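Local atomic coordinates of Dye-decolorizing peroxidase Tfu_3078 (Thermobifida fusca, PDB entry 5FW4), a protein that uses a heme b cofactor to oxidise a wide range of compounds with hydrogen peroxide, anthraquinone dyes above all, although its physiological substrate is unknown. Residues A106-W111 against G182-Q187; E121-I126 against T197-E202. All coordinates share one frame; numbering follows the deposited sequence.

Interaction 1: A106-W111 against G182-Q187; sequences AALRSW and GDFMLQ
Phe184 and Leu186 meet Leu108 and Trp111 where helix 97-120 lies on the antiparallel sheet of the N-terminal ferredoxin-like half of the DyP fold. The short axes of helix 106-111 and strand 184-187 run nearly parallel, at 15° and 11.0 Å apart, a spacing filled by large apolar side chains. At the start of the strand, Asp183 and Phe184 together face Leu87 in a classic beta bulge, and Asp183 forms a salt bridge with Arg94. Phe184 then turns its ring face to the indole in a T-shaped stack, the planes at 75° and the ring centroids 5.4 Å apart. Trp111 CG stands anti to its carbonyl carbon (chi1 -74°), which sends the indole toward the strand. The leading atom of that indole edge is Trp111 CZ3, 3.7 Å from Phe184 CG, while the CE1 corner of the phenyl ring lies 3.8 Å from Leu108 CG. Two residues on, Leu186 lays both methyls over one indole face: CD1 is 3.8 Å from Trp111 NE1, whose hydrogen goes to Leu203 O. A leucine in place of Trp111 would probably open a gap beside the Phe184 face and leave Leu203 O without this donor. Leu186 CD2 makes a CH-pi contact 4.0 Å from the centroid of the Trp111 five-membered ring, close to its normal, and Ala107 O lies above the opposite indole face, toward its rim.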
loop_
_atom_site.group_PDB
_atom_site.type_symbol
_atom_site.label_atom_id
_atom_site.label_comp_id
_atom_site.label_asym_id
_atom_site.label_seq_id
_atom_site.Cartn_x
_atom_site.Cartn_y
_atom_site.Cartn_z
ATOM N N ALA A 106 27.140 6.304 12.785
ATOM C CA ALA A 106 25.961 6.644 13.576
ATOM C C ALA A 106 24.730 5.926 12.997
ATOM O O ALA A 106 24.020 5.222 13.706
ATOM C CB ALA A 106 25.738 8.146 13.558
ATOM N N ALA A 107 24.503 6.113 11.701
ATOM C CA ALA A 107 23.347 5.510 11.018
ATOM C C ALA A 107 23.332 4.046 11.302
ATOM O O ALA A 107 22.343 3.543 11.790
ATOM C CB ALA A 107 23.393 5.766 9.522
ATOM N N LEU A 108 24.452 3.377 11.053
ATOM C CA LEU A 108 24.484 1.900 11.093
ATOM C C LEU A 108 24.329 1.381 12.523
ATOM O O LEU A 108 23.647 0.408 12.766
ATOM C CB LEU A 108 25.749 1.354 10.404
ATOM C CG LEU A 108 25.812 1.482 8.878
ATOM C CD1 LEU A 108 27.227 1.308 8.366
ATOM C CD2 LEU A 108 24.914 0.452 8.204
ATOM N N ARG A 109 24.962 2.049 13.488
ATOM C CA ARG A 109 24.746 1.703 14.878
ATOM C C ARG A 109 23.286 1.881 15.298
ATOM O O ARG A 109 22.708 1.002 15.936
ATOM C CB ARG A 109 25.657 2.531 15.806
ATOM C CG ARG A 109 25.681 1.957 17.213
ATOM C CD ARG A 109 26.570 2.772 18.135
ATOM N NE ARG A 109 27.996 2.515 17.943
ATOM C CZ ARG A 109 28.689 1.518 18.507
ATOM N NH1 ARG A 109 28.105 0.605 19.274
ATOM N NH2 ARG A 109 29.991 1.418 18.276
ATOM N N SER A 110 22.672 3.008 14.971
ATOM C CA SER A 110 21.309 3.266 15.445
ATOM C C SER A 110 20.379 2.209 14.866
ATOM O O SER A 110 19.491 1.638 15.537
ATOM C CB SER A 110 20.820 4.629 14.962
ATOM O OG SER A 110 21.683 5.664 15.338
ATOM N N TRP A 111 20.582 1.950 13.588
ATOM C CA TRP A 111 19.714 0.975 12.932
ATOM C C TRP A 111 19.891 -0.408 13.508
ATOM O O TRP A 111 18.908 -1.093 13.788
ATOM C CB TRP A 111 19.924 0.981 11.404
ATOM C CG TRP A 111 19.341 2.174 10.685
ATOM C CD1 TRP A 111 18.199 2.855 10.996
ATOM C CD2 TRP A 111 19.830 2.755 9.477
ATOM N NE1 TRP A 111 17.974 3.860 10.082
ATOM C CE2 TRP A 111 18.975 3.824 9.146
ATOM C CE3 TRP A 111 20.920 2.475 8.638
ATOM C CZ2 TRP A 111 19.184 4.616 8.038
ATOM C CZ3 TRP A 111 21.143 3.285 7.556
ATOM C CH2 TRP A 111 20.272 4.326 7.248
ATOM N N GLY A 182 21.809 3.944 -4.033
ATOM C CA GLY A 182 21.633 4.309 -2.624
ATOM C C GLY A 182 22.797 3.787 -1.785
ATOM O O GLY A 182 23.330 2.670 -2.009
ATOM N N ASP A 183 23.221 4.628 -0.845
ATOM C CA ASP A 183 24.288 4.316 0.096
ATOM C C ASP A 183 23.881 3.261 1.110
ATOM O O ASP A 183 24.710 2.509 1.598
ATOM C CB ASP A 183 24.688 5.576 0.902
ATOM C CG ASP A 183 25.310 6.723 0.039
ATOM O OD1 ASP A 183 25.824 6.506 -1.078
ATOM O OD2 ASP A 183 25.328 7.886 0.524
ATOM N N PHE A 184 22.619 3.282 1.510
ATOM C CA PHE A 184 22.092 2.332 2.447
ATOM C C PHE A 184 20.750 1.791 2.005
ATOM O O PHE A 184 19.982 2.453 1.271
ATOM C CB PHE A 184 21.845 2.987 3.812
ATOM C CG PHE A 184 23.052 3.580 4.407
ATOM C CD1 PHE A 184 23.988 2.785 5.051
ATOM C CD2 PHE A 184 23.261 4.943 4.339
ATOM C CE1 PHE A 184 25.115 3.363 5.632
ATOM C CE2 PHE A 184 24.388 5.522 4.904
ATOM C CZ PHE A 184 25.304 4.728 5.559
ATOM N N MET A 185 20.439 0.641 2.567
ATOM C CA MET A 185 19.096 0.120 2.501
ATOM C C MET A 185 18.495 -0.288 3.822
ATOM O O MET A 185 19.117 -0.948 4.630
ATOM C CB MET A 185 19.022 -1.115 1.603
ATOM C CG MET A 185 17.611 -1.669 1.599
ATOM S SD MET A 185 17.428 -3.362 1.104
ATOM C CE MET A 185 18.433 -4.280 2.242
ATOM N N LEU A 186 17.228 0.023 3.961
ATOM C CA LEU A 186 16.391 -0.613 4.935
ATOM C C LEU A 186 15.338 -1.424 4.236
ATOM O O LEU A 186 14.591 -0.872 3.434
ATOM C CB LEU A 186 15.696 0.443 5.787
ATOM C CG LEU A 186 16.616 1.185 6.750
ATOM C CD1 LEU A 186 15.775 2.277 7.400
ATOM C CD2 LEU A 186 17.206 0.229 7.775
ATOM N N GLN A 187 15.264 -2.713 4.557
ATOM C CA GLN A 187 14.110 -3.523 4.198
ATOM C C GLN A 187 13.346 -3.861 5.463
ATOM O O GLN A 187 13.878 -4.521 6.374
ATOM C CB GLN A 187 14.484 -4.804 3.419
ATOM C CG GLN A 187 13.275 -5.727 3.184
ATOM C CD GLN A 187 13.610 -7.117 2.695
ATOM O OE1 GLN A 187 13.046 -7.594 1.678
ATOM N NE2 GLN A 187 14.487 -7.811 3.418
#

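Interaction 2: E121-I126 against T197-E202; sequences ESPHDI and TAAVEE
Pro123 rests on Ala198 and Ala199 in a small apolar helix-to-helix contact in the N-terminal half of the fold, where the short helix 123-126 touches the side of helix 193-205. The close approach, with Pro123 CA 5.5 Å from Ala199 CA, is consistent with the small side chains of the two alanines. The pyrrolidine ring does most of the touching. Its CB meets Ala198 CB at 3.7 Å, and its CG reaches past that methyl to the helix backbone, 3.7 Å from Ala199 N and 4.0 Å from Ala199 CB.

The ring is placed by the first turn of its helix. Ser122 occupies the N-cap, but its hydroxyl bonds to Arg63 instead of capping. Ser122 O takes the first-turn bonds from Asp125 N, at 2.8 Å, and from Ile126 N. The reverse bond, from Ser122 N to Asp125 OD2 at 3.0 Å and nearly straight (166°), is the half of a capping box that is present. Pro123, at the first position after the cap, has no amide hydrogen, and none is required there to bond within the helix.

One turn on from Pro123, Ile126 CG2 lies loosely alongside Glu202 OE1, 4.3 Å away. Two successive bends of the Glu202 chain (chi1 -59°, chi2 -65°) curl its carboxylate toward Ile126, and Glu202 OE2 forms a salt bridge with Arg290 of the second subunit.

Around this pair of helices, Ser132 and Leu140 flank the proline and the alanines, Leu114 of helix 97-120 packs on both Ile126 and Glu202, and Val200, on another side of helix 193-205, touches His83 and Ile85 of strand 81-89.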
loop_
_atom_site.group_PDB
_atom_site.type_symbol
_atom_site.label_atom_id
_atom_site.label_comp_id
_atom_site.label_asym_id
_atom_site.label_seq_id
_atom_site.Cartn_x
_atom_site.Cartn_y
_atom_site.Cartn_z
ATOM N N GLU A 121 10.590 -6.607 20.460
ATOM C CA GLU A 121 9.461 -5.763 20.845
ATOM C C GLU A 121 8.817 -5.125 19.640
ATOM O O GLU A 121 9.425 -5.030 18.578
ATOM C CB GLU A 121 9.940 -4.648 21.772
ATOM C CG GLU A 121 11.152 -5.020 22.593
ATOM C CD GLU A 121 11.676 -3.846 23.401
ATOM O OE1 GLU A 121 10.867 -3.250 24.136
ATOM O OE2 GLU A 121 12.884 -3.533 23.286
ATOM N N SER A 122 7.593 -4.652 19.823
ATOM C CA SER A 122 6.850 -3.973 18.778
ATOM C C SER A 122 7.087 -2.475 18.857
ATOM O O SER A 122 7.496 -1.942 19.927
ATOM C CB SER A 122 5.342 -4.292 18.873
ATOM O OG SER A 122 5.114 -5.685 18.959
ATOM N N PRO A 123 6.826 -1.768 17.752
ATOM C CA PRO A 123 7.056 -0.321 17.787
ATOM C C PRO A 123 6.389 0.363 18.958
ATOM O O PRO A 123 6.954 1.291 19.489
ATOM C CB PRO A 123 6.452 0.169 16.479
ATOM C CG PRO A 123 6.533 -1.022 15.554
ATOM C CD PRO A 123 6.281 -2.215 16.442
ATOM N N HIS A 124 5.193 -0.090 19.342
ATOM C CA HIS A 124 4.432 0.561 20.407
ATOM C C HIS A 124 4.954 0.197 21.796
ATOM O O HIS A 124 4.584 0.853 22.776
ATOM C CB HIS A 124 2.921 0.293 20.305
ATOM C CG HIS A 124 2.564 -1.120 19.980
ATOM N ND1 HIS A 124 2.715 -1.661 18.714
ATOM C CD2 HIS A 124 2.025 -2.101 20.746
ATOM C CE1 HIS A 124 2.298 -2.915 18.723
ATOM N NE2 HIS A 124 1.867 -3.204 19.939
ATOM N N ASP A 125 5.818 -0.818 21.887
ATOM C CA ASP A 125 6.595 -1.052 23.133
ATOM C C ASP A 125 7.795 -0.087 23.231
ATOM O O ASP A 125 8.230 0.295 24.325
ATOM C CB ASP A 125 7.083 -2.508 23.203
ATOM C CG ASP A 125 5.949 -3.515 23.087
ATOM O OD1 ASP A 125 4.872 -3.266 23.668
ATOM O OD2 ASP A 125 6.130 -4.557 22.407
ATOM N N ILE A 126 8.315 0.321 22.081
ATOM C CA ILE A 126 9.488 1.208 22.014
ATOM C C ILE A 126 9.172 2.680 22.290
ATOM O O ILE A 126 10.035 3.448 22.747
ATOM C CB ILE A 126 10.165 1.044 20.630
ATOM C CG1 ILE A 126 10.961 -0.262 20.637
ATOM C CG2 ILE A 126 11.057 2.231 20.240
ATOM C CD1 ILE A 126 11.081 -0.884 19.277
ATOM N N THR A 197 4.418 0.512 9.053
ATOM C CA THR A 197 4.676 1.927 8.846
ATOM C C THR A 197 5.157 2.507 10.228
ATOM O O THR A 197 5.905 3.424 10.235
ATOM C CB THR A 197 3.427 2.680 8.351
ATOM O OG1 THR A 197 3.724 4.050 7.953
ATOM C CG2 THR A 197 2.320 2.712 9.381
ATOM N N ALA A 198 4.788 1.875 11.320
ATOM C CA ALA A 198 5.200 2.388 12.699
ATOM C C ALA A 198 6.679 2.134 12.899
ATOM O O ALA A 198 7.435 2.953 13.435
ATOM C CB ALA A 198 4.412 1.653 13.743
ATOM N N ALA A 199 7.104 0.965 12.449
ATOM C CA ALA A 199 8.490 0.571 12.520
ATOM C C ALA A 199 9.328 1.383 11.576
ATOM O O ALA A 199 10.409 1.775 11.937
ATOM C CB ALA A 199 8.630 -0.917 12.198
ATOM N N VAL A 200 8.890 1.510 10.311
ATOM C CA VAL A 200 9.545 2.452 9.379
ATOM C C VAL A 200 9.783 3.839 10.012
ATOM O O VAL A 200 10.864 4.337 9.910
ATOM C CB VAL A 200 8.733 2.654 8.141
ATOM C CG1 VAL A 200 9.242 3.840 7.323
ATOM C CG2 VAL A 200 8.827 1.353 7.330
ATOM N N GLU A 201 8.749 4.455 10.529
ATOM C CA GLU A 201 8.914 5.813 11.164
ATOM C C GLU A 201 10.042 5.860 12.171
ATOM O O GLU A 201 10.786 6.860 12.242
ATOM C CB GLU A 201 7.641 6.233 11.861
ATOM C CG GLU A 201 6.502 6.574 10.957
ATOM C CD GLU A 201 6.790 7.725 10.000
ATOM O OE1 GLU A 201 7.530 8.657 10.358
ATOM O OE2 GLU A 201 6.282 7.682 8.872
ATOM N N GLU A 202 10.147 4.827 12.990
ATOM C CA GLU A 202 11.198 4.789 14.044
ATOM C C GLU A 202 12.575 4.545 13.440
ATOM O O GLU A 202 13.547 5.101 13.829
ATOM C CB GLU A 202 10.912 3.694 15.066
ATOM C CG GLU A 202 9.596 3.803 15.789
ATOM C CD GLU A 202 9.514 5.035 16.671
ATOM O OE1 GLU A 202 10.484 5.353 17.353
ATOM O OE2 GLU A 202 8.467 5.705 16.629
#

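Both contacts belong to the N-terminal half of the peroxidase, away from the heme pocket, and their segments alternate along the chain. Helix 97-120 leads into helix 123-126, and strand 184-190 into helix 193-205, so two consecutive elements meet two others. Their centres are 16 Å apart and they do not touch, but the indole N-H of interaction 1 ends on the helix that interaction 2 uses. Interaction 1 is the more deeply buried, a helix-on-sheet layer of aromatic and leucine side chains. Interaction 2 lies farther out, with small residues at its centre and a carboxylate at its margin that pairs with the second subunit.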